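Long-range contacts in Alpha/beta hydrolase fold-3 domain-containing protein (Enterococcus faecalis, PDB 2QRU), which is of unknown function but has the alpha/beta-hydrolase fold and probably acts as a hydrolase: residues 65-70 and 163-168; 37-42 and 174-179; 102-107 and 131-136; 109-114 and 125-130. All coordinates share one frame; numbering follows the deposited sequence.

How the interactions relate
All four contacts lie within the alpha/beta-hydrolase domain. Interactions 3 and 4 are neighbours, their centres about 9 Å apart, and share helix 105-119; they reach adjacent strands 98-103 and 127-130 of the central sheet, which pair through G102 N to V128 O and S104 N to F130 O. Interactions 1 and 2, centres about 10 Å apart, bring together loops and, in interaction 2, helix 173-181; they touch through D166 with T42 and A69 with M38. Along the chain, interaction 2 spans the longest loop, which encloses interaction 1, then 3, then 4. A phosphate bound to both interactions 2 and 3 marks where segments 37-42 and 102-107 meet, probably at the active site.

Interaction 1 (65-70 and 163-168); sequences DYLLAP and PVWDDP
With CG anti to the carbonyl carbon (chi1 -68°), L67 brings its branch over the W165 indole and sets the CD2 methyl on one face, a CH-pi contact 3.6 Å from the centroid of the six-membered ring and 9° off its normal. D65 CB and the carbonyl carbon of Y66 approach the indole obliquely. The D65 carboxylate is turned 24° from the indole plane, and its OD2 comes within 3.7 Å of W165 CB. T80 of helix 74-93 touches both L67 and W165. The Y66 ring points the other way: it stacks on H34, gives its OH to H34 O, and has water 2 above one face, towards the rim.

Direct backbone bonding is slight and water does much of the linking. L68 N reaches V164 O at 3.2 Å in a weak, bent hydrogen bond. Water 3 accepts from V164 N and donates to L68 O; water 2 accepts from Y66 N and is also in hydrogen-bonding reach of W165 O. D65 OD1 and D166 OD1 are 4.2 Å apart, a proximity of like charges that K43, in a salt bridge with D65 OD1, probably eases; D166 OD1 also has T42 OG1, and water 1 lies within reach of both carboxylates. Segment 65-70, DYLLAP with a cis bond before its proline, resembles the DYRLAP signature of hormone-sensitive-lipase-like alpha/beta hydrolases, and here borders the H-G-G-G loop.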
# COMPACT_ATOMS: atom_id res chain seq x y z
N ASP A 65 -5.52 -0.70 -8.91
CA ASP A 65 -4.33 -0.18 -9.60
C ASP A 65 -3.97 1.21 -9.11
O ASP A 65 -4.86 2.02 -8.81
CB ASP A 65 -4.61 -0.01 -11.10
CG ASP A 65 -4.68 -1.32 -11.89
OD1 ASP A 65 -4.30 -2.40 -11.41
OD2 ASP A 65 -5.13 -1.23 -13.05
N TYR A 66 -2.68 1.53 -9.13
CA TYR A 66 -2.25 2.91 -9.07
C TYR A 66 -1.06 3.16 -10.01
O TYR A 66 -0.35 2.22 -10.41
CB TYR A 66 -1.98 3.30 -7.61
CG TYR A 66 -0.93 2.45 -6.89
CD1 TYR A 66 0.45 2.68 -7.10
CD2 TYR A 66 -1.32 1.43 -5.98
CE1 TYR A 66 1.42 1.94 -6.43
CE2 TYR A 66 -0.34 0.70 -5.29
CZ TYR A 66 1.01 0.96 -5.50
OH TYR A 66 1.97 0.25 -4.80
N LEU A 67 -0.87 4.41 -10.40
CA LEU A 67 0.20 4.75 -11.34
C LEU A 67 1.59 4.54 -10.71
O LEU A 67 1.74 4.67 -9.47
CB LEU A 67 0.03 6.20 -11.84
CG LEU A 67 -1.20 6.39 -12.74
CD1 LEU A 67 -1.37 7.87 -13.01
CD2 LEU A 67 -1.08 5.60 -14.08
N LEU A 68 2.58 4.25 -11.56
CA LEU A 68 3.92 3.93 -11.08
C LEU A 68 4.94 4.92 -11.59
O LEU A 68 4.84 5.41 -12.72
CB LEU A 68 4.34 2.51 -11.48
CG LEU A 68 3.42 1.37 -11.03
CD1 LEU A 68 3.89 0.07 -11.63
CD2 LEU A 68 3.35 1.30 -9.49
N ALA A 69 5.90 5.21 -10.71
CA ALA A 69 7.06 6.05 -11.00
C ALA A 69 8.14 5.21 -11.70
O ALA A 69 8.12 3.97 -11.61
CB ALA A 69 7.58 6.69 -9.69
N PRO A 70 9.08 5.87 -12.42
CA PRO A 70 9.23 7.31 -12.66
C PRO A 70 8.25 7.85 -13.71
O PRO A 70 8.21 9.08 -13.91
CB PRO A 70 10.67 7.44 -13.19
CG PRO A 70 10.88 6.12 -13.95
CD PRO A 70 10.11 5.07 -13.14
N PRO A 163 2.39 6.11 -19.08
CA PRO A 163 1.78 5.76 -17.78
C PRO A 163 1.62 4.26 -17.63
O PRO A 163 1.30 3.56 -18.60
CB PRO A 163 0.38 6.39 -17.87
CG PRO A 163 0.59 7.56 -18.79
CD PRO A 163 1.49 6.99 -19.86
N VAL A 164 1.79 3.76 -16.40
CA VAL A 164 1.70 2.32 -16.14
C VAL A 164 0.78 2.09 -14.93
O VAL A 164 1.03 2.61 -13.84
CB VAL A 164 3.11 1.70 -15.90
CG1 VAL A 164 2.99 0.18 -15.57
CG2 VAL A 164 4.04 1.92 -17.13
N TRP A 165 -0.30 1.34 -15.16
CA TRP A 165 -1.32 1.05 -14.14
C TRP A 165 -1.05 -0.23 -13.38
O TRP A 165 -1.60 -0.44 -12.29
CB TRP A 165 -2.71 0.91 -14.77
CG TRP A 165 -3.41 2.18 -15.14
CD1 TRP A 165 -3.73 2.60 -16.40
CD2 TRP A 165 -3.89 3.20 -14.24
NE1 TRP A 165 -4.39 3.80 -16.34
CE2 TRP A 165 -4.51 4.19 -15.03
CE3 TRP A 165 -3.88 3.35 -12.84
CZ2 TRP A 165 -5.07 5.34 -14.48
CZ3 TRP A 165 -4.45 4.50 -12.31
CH2 TRP A 165 -5.05 5.46 -13.11
N ASP A 166 -0.24 -1.11 -13.98
CA ASP A 166 -0.04 -2.46 -13.43
C ASP A 166 1.20 -3.10 -14.02
O ASP A 166 1.52 -2.90 -15.21
CB ASP A 166 -1.28 -3.31 -13.75
CG ASP A 166 -1.26 -4.67 -13.08
OD1 ASP A 166 -0.86 -4.78 -11.88
OD2 ASP A 166 -1.72 -5.63 -13.74
N ASP A 167 1.90 -3.87 -13.19
CA ASP A 167 3.12 -4.56 -13.57
C ASP A 167 2.98 -6.01 -13.11
O ASP A 167 3.61 -6.42 -12.12
CB ASP A 167 4.32 -3.83 -12.93
CG ASP A 167 5.65 -4.53 -13.16
OD1 ASP A 167 5.87 -5.18 -14.22
OD2 ASP A 167 6.50 -4.41 -12.24
N PRO A 168 2.11 -6.78 -13.78
CA PRO A 168 1.66 -8.09 -13.23
C PRO A 168 2.75 -9.15 -13.03
O PRO A 168 2.56 -10.08 -12.25
CB PRO A 168 0.60 -8.57 -14.22
CG PRO A 168 0.89 -7.82 -15.50
CD PRO A 168 1.45 -6.47 -15.07
O HOH W 1 -1.76 -3.13 -9.99
O HOH W 2 -0.46 -0.37 -9.85
O HOH W 3 2.84 5.47 -14.54

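Interaction 2 (37-42 and 174-179); sequences GMIYGT and LLYHYS. With PO4 (phosphate ion), chain B; EDO (1,2-ethanediol), chain G.
Y176 lies against segment 37-42, the loop that continues the H-G-G-G signature associated with the oxyanion hole of this alpha/beta-hydrolase family. Its helix, 173-181, belongs to the excursion between strands 127-130 and 213-218, where the cap of many alpha/beta hydrolases is inserted. With CG anti to the backbone N (chi1 179°), the side chain leaves the helix towards the loop. At its root, Y176 CB is 3.8 Å from Y40 CD1. The ring then divides its neighbours: CD1 meets I39 CG1 at 3.7 Å, and CD2 comes to the rim of the Y40 ring, 3.6 Å from CE1 and near that ring's plane. The two tyrosine planes meet obliquely, at 43°. Farther out, Y176 CE1 rests on G37 CA at 3.7 Å; at G37 a CB would point toward Y176 and collide with CE1, so the bare CA is what lets the ring come this near. CE2 faces phosphate O2 at 3.9 Å, and the OH ends near G37 CA and phosphate O1.

The phosphate, probably from the crystallisation liquor, takes a hydrogen bond at O4 from G37 N (2.7 Å) and others from G36 N, A105 N and H249 NE2, consistent with an oxyanion site. A last link is by solvent: water 4, in the plane of the H177 ring, is 2.8 Å from H177 NE2 and 2.6 Å from Y40 OH.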
# COMPACT_ATOMS: atom_id res chain seq x y z
N GLY A 37 7.21 -0.27 -3.93
CA GLY A 37 7.97 1.00 -3.91
C GLY A 37 7.45 2.14 -4.78
O GLY A 37 8.17 3.11 -5.01
N MSE A 38 6.21 2.03 -5.25
CA MSE A 38 5.61 2.95 -6.24
C MSE A 38 6.35 2.97 -7.56
O MSE A 38 6.20 3.91 -8.34
CB MSE A 38 5.45 4.38 -5.68
CG MSE A 38 4.43 4.38 -4.54
SE MSE A 38 4.43 6.12 -3.58
CE MSE A 38 6.14 5.91 -2.63
N ILE A 39 7.18 1.94 -7.79
CA ILE A 39 7.88 1.76 -9.06
C ILE A 39 7.52 0.45 -9.78
O ILE A 39 7.51 0.39 -11.03
CB ILE A 39 9.43 1.79 -8.89
CG1 ILE A 39 9.92 3.05 -8.12
CG2 ILE A 39 10.14 1.59 -10.25
CD1 ILE A 39 10.13 4.22 -8.90
N TYR A 40 7.26 -0.63 -9.03
CA TYR A 40 6.87 -1.89 -9.64
C TYR A 40 5.66 -2.51 -8.94
O TYR A 40 5.13 -1.95 -7.99
CB TYR A 40 8.06 -2.87 -9.71
CG TYR A 40 8.42 -3.60 -8.43
CD1 TYR A 40 9.17 -2.99 -7.41
CD2 TYR A 40 8.03 -4.94 -8.24
CE1 TYR A 40 9.49 -3.68 -6.23
CE2 TYR A 40 8.34 -5.64 -7.07
CZ TYR A 40 9.09 -5.02 -6.08
OH TYR A 40 9.38 -5.75 -4.93
N GLY A 41 5.21 -3.65 -9.46
CA GLY A 41 4.24 -4.48 -8.73
C GLY A 41 2.82 -4.39 -9.25
O GLY A 41 2.55 -3.72 -10.27
N THR A 42 1.91 -5.05 -8.54
CA THR A 42 0.62 -5.36 -9.07
C THR A 42 -0.38 -5.64 -7.96
O THR A 42 -0.03 -6.22 -6.94
CB THR A 42 0.74 -6.61 -10.00
OG1 THR A 42 -0.55 -7.02 -10.44
CG2 THR A 42 1.41 -7.78 -9.26
N LEU A 174 13.67 -4.65 -11.08
CA LEU A 174 15.06 -4.21 -11.20
C LEU A 174 15.21 -2.69 -11.30
O LEU A 174 16.23 -2.15 -10.88
CB LEU A 174 15.77 -4.89 -12.39
CG LEU A 174 16.02 -6.39 -12.26
CD1 LEU A 174 16.94 -6.92 -13.34
CD2 LEU A 174 16.54 -6.74 -10.87
N LEU A 175 14.22 -2.02 -11.88
CA LEU A 175 14.29 -0.57 -12.05
C LEU A 175 14.27 0.09 -10.67
O LEU A 175 15.01 1.04 -10.40
CB LEU A 175 13.14 -0.05 -12.92
CG LEU A 175 13.18 1.43 -13.31
CD1 LEU A 175 14.38 1.77 -14.18
CD2 LEU A 175 11.89 1.82 -14.00
N TYR A 176 13.42 -0.45 -9.81
CA TYR A 176 13.33 -0.01 -8.43
C TYR A 176 14.68 -0.14 -7.72
O TYR A 176 15.21 0.83 -7.16
CB TYR A 176 12.25 -0.84 -7.72
CG TYR A 176 12.08 -0.48 -6.26
CD1 TYR A 176 11.79 0.83 -5.87
CD2 TYR A 176 12.21 -1.45 -5.27
CE1 TYR A 176 11.62 1.17 -4.51
CE2 TYR A 176 12.07 -1.13 -3.92
CZ TYR A 176 11.77 0.16 -3.55
OH TYR A 176 11.63 0.43 -2.20
N HIS A 177 15.26 -1.34 -7.76
CA HIS A 177 16.51 -1.56 -7.06
C HIS A 177 17.69 -0.85 -7.68
O HIS A 177 18.60 -0.41 -6.95
CB HIS A 177 16.73 -3.04 -6.82
CG HIS A 177 15.81 -3.58 -5.79
ND1 HIS A 177 16.09 -3.51 -4.45
CD2 HIS A 177 14.57 -4.12 -5.90
CE1 HIS A 177 15.08 -4.02 -3.76
NE2 HIS A 177 14.14 -4.40 -4.62
N TYR A 178 17.66 -0.69 -9.00
CA TYR A 178 18.62 0.15 -9.70
C TYR A 178 18.57 1.60 -9.18
O TYR A 178 19.61 2.18 -8.85
CB TYR A 178 18.36 0.11 -11.21
CG TYR A 178 19.31 0.96 -12.04
CD1 TYR A 178 20.59 0.49 -12.36
CD2 TYR A 178 18.93 2.21 -12.51
CE1 TYR A 178 21.46 1.26 -13.12
CE2 TYR A 178 19.80 3.00 -13.28
CZ TYR A 178 21.07 2.51 -13.58
OH TYR A 178 21.93 3.26 -14.34
N SER A 179 17.36 2.16 -9.08
CA SER A 179 17.23 3.56 -8.67
C SER A 179 17.75 3.75 -7.25
O SER A 179 18.40 4.76 -6.97
CB SER A 179 15.80 4.09 -8.83
OG SER A 179 14.89 3.54 -7.88
P PO4 B . 7.88 -2.33 -1.29
O1 PO4 B . 8.73 -1.67 -0.21
O2 PO4 B . 8.77 -2.59 -2.50
O3 PO4 B . 7.38 -3.70 -0.83
O4 PO4 B . 6.70 -1.41 -1.59
C1 EDO G . 5.11 -7.48 -4.92
O1 EDO G . 5.13 -6.99 -3.56
C2 EDO G . 4.81 -6.27 -5.81
O2 EDO G . 3.45 -6.13 -6.23
O HOH W 4 11.63 -5.17 -3.71

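Interaction 3 (102-107 and 131-136). With PO4 (phosphate ion), chain B.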
# COMPACT_ATOMS: atom_id res chain seq x y z
N GLY A 102 -2.99 -1.62 3.12
CA GLY A 102 -1.84 -1.24 2.26
C GLY A 102 -0.60 -2.06 2.61
O GLY A 102 -0.32 -2.27 3.80
N ARG A 103 0.13 -2.45 1.57
CA ARG A 103 1.33 -3.26 1.72
C ARG A 103 2.54 -2.37 1.32
O ARG A 103 2.65 -1.98 0.15
CB ARG A 103 1.22 -4.42 0.75
CG ARG A 103 2.45 -5.28 0.70
CD ARG A 103 2.19 -6.51 -0.19
NE ARG A 103 3.29 -7.45 -0.28
CZ ARG A 103 3.15 -8.63 -0.87
NH1 ARG A 103 1.95 -8.96 -1.36
NH2 ARG A 103 4.16 -9.50 -0.96
N SER A 104 3.42 -2.10 2.28
CA SER A 104 4.64 -1.31 2.07
C SER A 104 4.31 0.06 1.44
O SER A 104 3.62 0.88 2.08
CB SER A 104 5.68 -2.11 1.28
OG SER A 104 6.91 -1.40 1.31
N ALA A 105 4.72 0.30 0.20
CA ALA A 105 4.36 1.59 -0.42
C ALA A 105 2.84 1.77 -0.41
O ALA A 105 2.34 2.89 -0.33
CB ALA A 105 4.88 1.66 -1.85
N GLY A 106 2.10 0.66 -0.57
CA GLY A 106 0.63 0.71 -0.45
C GLY A 106 0.15 1.27 0.90
O GLY A 106 -0.91 1.89 0.96
N GLY A 107 0.91 1.04 1.98
CA GLY A 107 0.55 1.65 3.29
C GLY A 107 0.70 3.16 3.28
O GLY A 107 -0.13 3.89 3.82
N TYR A 131 3.69 -2.69 7.19
CA TYR A 131 5.04 -2.11 7.03
C TYR A 131 5.12 -0.95 6.01
O TYR A 131 6.05 -0.84 5.20
CB TYR A 131 6.09 -3.21 6.82
CG TYR A 131 5.69 -4.34 5.89
CD1 TYR A 131 5.80 -4.22 4.51
CD2 TYR A 131 5.18 -5.53 6.41
CE1 TYR A 131 5.43 -5.28 3.65
CE2 TYR A 131 4.78 -6.59 5.56
CZ TYR A 131 4.91 -6.45 4.19
OH TYR A 131 4.56 -7.55 3.38
N GLY A 132 4.12 -0.07 6.11
CA GLY A 132 4.15 1.19 5.34
C GLY A 132 4.91 2.28 6.09
O GLY A 132 5.71 2.02 7.01
N TYR A 133 4.62 3.53 5.70
CA TYR A 133 5.35 4.69 6.20
C TYR A 133 4.53 5.95 6.01
O TYR A 133 3.58 5.94 5.22
CB TYR A 133 6.71 4.78 5.54
CG TYR A 133 6.77 4.42 4.07
CD1 TYR A 133 7.00 3.09 3.66
CD2 TYR A 133 6.68 5.42 3.08
CE1 TYR A 133 7.09 2.75 2.30
CE2 TYR A 133 6.75 5.07 1.73
CZ TYR A 133 6.99 3.75 1.35
OH TYR A 133 7.10 3.39 0.01
N THR A 134 4.91 7.02 6.73
CA THR A 134 4.08 8.22 6.82
C THR A 134 4.78 9.40 6.12
O THR A 134 4.18 10.46 5.95
CB THR A 134 3.86 8.61 8.31
OG1 THR A 134 5.13 8.61 8.98
CG2 THR A 134 2.90 7.62 9.01
N ASP A 135 6.03 9.20 5.74
CA ASP A 135 6.81 10.20 5.01
C ASP A 135 7.90 9.46 4.23
O ASP A 135 8.02 8.24 4.33
CB ASP A 135 7.34 11.30 5.97
CG ASP A 135 8.38 10.79 6.95
OD1 ASP A 135 9.35 10.12 6.50
OD2 ASP A 135 8.26 11.08 8.16
N LEU A 136 8.66 10.22 3.44
CA LEU A 136 9.65 9.62 2.56
C LEU A 136 11.09 9.87 3.05
O LEU A 136 12.07 9.59 2.33
CB LEU A 136 9.44 10.16 1.13
CG LEU A 136 8.04 9.82 0.55
CD1 LEU A 136 7.84 10.54 -0.77
CD2 LEU A 136 7.83 8.33 0.41
P PO4 B . 7.88 -2.33 -1.29
O1 PO4 B . 8.73 -1.67 -0.21
O2 PO4 B . 8.77 -2.59 -2.50
O3 PO4 B . 7.38 -3.70 -0.83
O4 PO4 B . 6.70 -1.41 -1.59
O HOH W 5 8.23 0.96 -0.46
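Y131 and Y133 both carry CG between the backbone N and the carbonyl carbon (chi1 41° and 38°), which starts their rings off towards the S104 turn from the two ends of G132. S104 itself has a positive phi of 54°, the strained backbone expected of a nucleophile elbow; G102, S104 and G106 fit the G-x-S-x-G pattern between strand 98-103 and helix 105-119. The Y131 ring turns its edge to S104 CB, 3.9 Å from CD1, while R103 runs alongside with its guanidinium almost perpendicular to that ring. D250 holds both, in a salt bridge with R103 NE and a hydrogen bond with Y131 OH.

Beneath the turn the packing is close: G107 CA and G132 CA approach to 4.2 Å. The buried Y131 O has no hydrogen-bond partner in the model, but S104 CA points its C-H almost straight at it from 3.5 Å. On the other flank, Y133 OH lies over A105, 3.3 Å from its CA.

S104 OG is hydrogen-bonded to H249 NE2, and with D221 these residues probably form a Ser-His-Asp triad. The phosphate sits too close to S104 OG for that contact to be interpreted, although A105 N donates to its O4 at 3.2 Å. Water 5 links the Y133 side to the phosphate, 2.7 Å from Y133 OH and donating to phosphate O1 at 2.7 Å.

Interaction 4 (109-114 and 125-130)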
# COMPACT_ATOMS: atom_id res chain seq x y z
N LEU A 109 0.53 5.03 0.56
CA LEU A 109 -0.54 5.47 -0.32
C LEU A 109 -1.86 5.49 0.44
O LEU A 109 -2.59 6.48 0.38
CB LEU A 109 -0.61 4.59 -1.58
CG LEU A 109 0.56 4.75 -2.56
CD1 LEU A 109 0.40 3.67 -3.66
CD2 LEU A 109 0.70 6.21 -3.14
N MSE A 110 -2.14 4.43 1.21
CA MSE A 110 -3.37 4.36 2.00
C MSE A 110 -3.52 5.54 2.98
O MSE A 110 -4.60 6.18 3.12
CB MSE A 110 -3.38 3.05 2.81
CG MSE A 110 -4.43 3.08 3.95
SE MSE A 110 -4.24 1.37 4.91
CE MSE A 110 -2.66 1.87 5.97
N LEU A 111 -2.41 5.85 3.65
CA LEU A 111 -2.44 6.92 4.65
C LEU A 111 -2.61 8.30 3.99
O LEU A 111 -3.39 9.14 4.47
CB LEU A 111 -1.20 6.85 5.54
CG LEU A 111 -1.17 5.58 6.41
CD1 LEU A 111 0.25 5.38 7.01
CD2 LEU A 111 -2.22 5.65 7.52
N GLN A 112 -1.91 8.51 2.86
CA GLN A 112 -2.08 9.74 2.11
C GLN A 112 -3.52 9.84 1.58
O GLN A 112 -4.14 10.88 1.70
CB GLN A 112 -1.09 9.83 0.95
CG GLN A 112 0.36 10.05 1.41
CD GLN A 112 0.61 11.49 1.90
OE1 GLN A 112 -0.20 12.38 1.68
NE2 GLN A 112 1.74 11.69 2.58
N LEU A 113 -4.05 8.75 1.06
CA LEU A 113 -5.43 8.75 0.52
C LEU A 113 -6.41 9.11 1.65
O LEU A 113 -7.32 9.93 1.49
CB LEU A 113 -5.75 7.36 -0.03
CG LEU A 113 -7.19 7.14 -0.52
CD1 LEU A 113 -7.59 8.15 -1.61
CD2 LEU A 113 -7.32 5.73 -1.04
N THR A 114 -6.18 8.50 2.82
CA THR A 114 -7.06 8.76 3.97
C THR A 114 -7.18 10.26 4.27
O THR A 114 -8.28 10.78 4.41
CB THR A 114 -6.59 7.98 5.21
OG1 THR A 114 -6.70 6.59 4.92
CG2 THR A 114 -7.51 8.31 6.40
N GLN A 125 -13.58 3.24 7.62
CA GLN A 125 -13.97 2.71 8.91
C GLN A 125 -12.74 2.29 9.71
O GLN A 125 -12.74 2.38 10.95
CB GLN A 125 -14.94 1.51 8.75
CG GLN A 125 -15.53 1.00 10.09
CD GLN A 125 -16.25 -0.38 9.98
OE1 GLN A 125 -15.88 -1.25 9.17
NE2 GLN A 125 -17.26 -0.57 10.83
N PHE A 126 -11.74 1.77 9.00
CA PHE A 126 -10.51 1.28 9.62
C PHE A 126 -9.41 1.15 8.57
O PHE A 126 -9.68 1.20 7.35
CB PHE A 126 -10.75 -0.08 10.28
CG PHE A 126 -11.15 -1.15 9.30
CD1 PHE A 126 -10.17 -1.92 8.62
CD2 PHE A 126 -12.50 -1.42 9.07
CE1 PHE A 126 -10.55 -2.93 7.69
CE2 PHE A 126 -12.89 -2.40 8.17
CZ PHE A 126 -11.92 -3.16 7.47
N LEU A 127 -8.21 0.95 9.07
CA LEU A 127 -7.01 0.89 8.22
C LEU A 127 -6.16 -0.31 8.60
O LEU A 127 -6.13 -0.65 9.81
CB LEU A 127 -6.17 2.15 8.44
CG LEU A 127 -6.85 3.53 8.27
CD1 LEU A 127 -5.87 4.61 8.72
CD2 LEU A 127 -7.27 3.67 6.78
N VAL A 128 -5.49 -0.96 7.65
CA VAL A 128 -4.59 -2.06 8.00
C VAL A 128 -3.28 -1.77 7.28
O VAL A 128 -3.23 -1.66 6.06
CB VAL A 128 -5.18 -3.44 7.55
CG1 VAL A 128 -4.19 -4.58 7.86
CG2 VAL A 128 -6.56 -3.70 8.21
N ASN A 129 -2.24 -1.53 8.06
CA ASN A 129 -0.91 -1.18 7.56
C ASN A 129 0.06 -2.37 7.71
O ASN A 129 0.37 -2.76 8.83
CB ASN A 129 -0.34 -0.05 8.42
CG ASN A 129 1.10 0.20 8.10
OD1 ASN A 129 1.43 0.41 6.94
ND2 ASN A 129 1.95 0.20 9.11
N PHE A 130 0.52 -2.88 6.58
CA PHE A 130 1.65 -3.83 6.53
C PHE A 130 2.89 -3.05 6.16
O PHE A 130 3.08 -2.72 4.98
CB PHE A 130 1.35 -4.92 5.51
CG PHE A 130 0.39 -5.94 6.02
CD1 PHE A 130 0.88 -7.04 6.76
CD2 PHE A 130 -0.95 -5.83 5.76
CE1 PHE A 130 -0.03 -8.01 7.28
CE2 PHE A 130 -1.85 -6.78 6.25
CZ PHE A 130 -1.41 -7.87 7.01
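M110, a selenomethionine, and L127 bury the most surface where helix 105-119 packs on strand 127-130, completing the beta-alpha-beta unit begun by strand 98-103. Helix and strand segments run roughly antiparallel, at 149° with axes 9.7 Å apart, as expected for the returning helix of a right-handed crossover in the alpha/beta-hydrolase sheet. M110 runs extended to SE towards the strand, CG anti to the backbone N and passing L127 CD2 at 4.1 Å. SE arrives 3.4 Å from V128 O, an oxygen that also takes the backbone N-H of G102 in the adjoining strand. The chain then bends at chi3 (79°), which turns the CE methyl along the strand to N129, 3.9 Å from its CB. The polar end of N129 is engaged beyond this contact, by S215, S229 and the backbone N of G132.

L127 answers from the strand with a fork. Its CD1 goes to L111 CD2 at 4.0 Å, and CD2 touches both M110 CG and T114 OG1, the latter at 3.5 Å. L100 of strand 98-103 touches M110, T114 and L127 alike, extending the apolar layer between helix and sheet. The T114 hydroxyl donates within the helix, OG1 to M110 O at 2.8 Å, which is consistent with its place beside an apolar methyl. It comes in 36° out of the carbonyl plane, on the face opposite the one reached by T114 N, so M110 O is gripped by two donors.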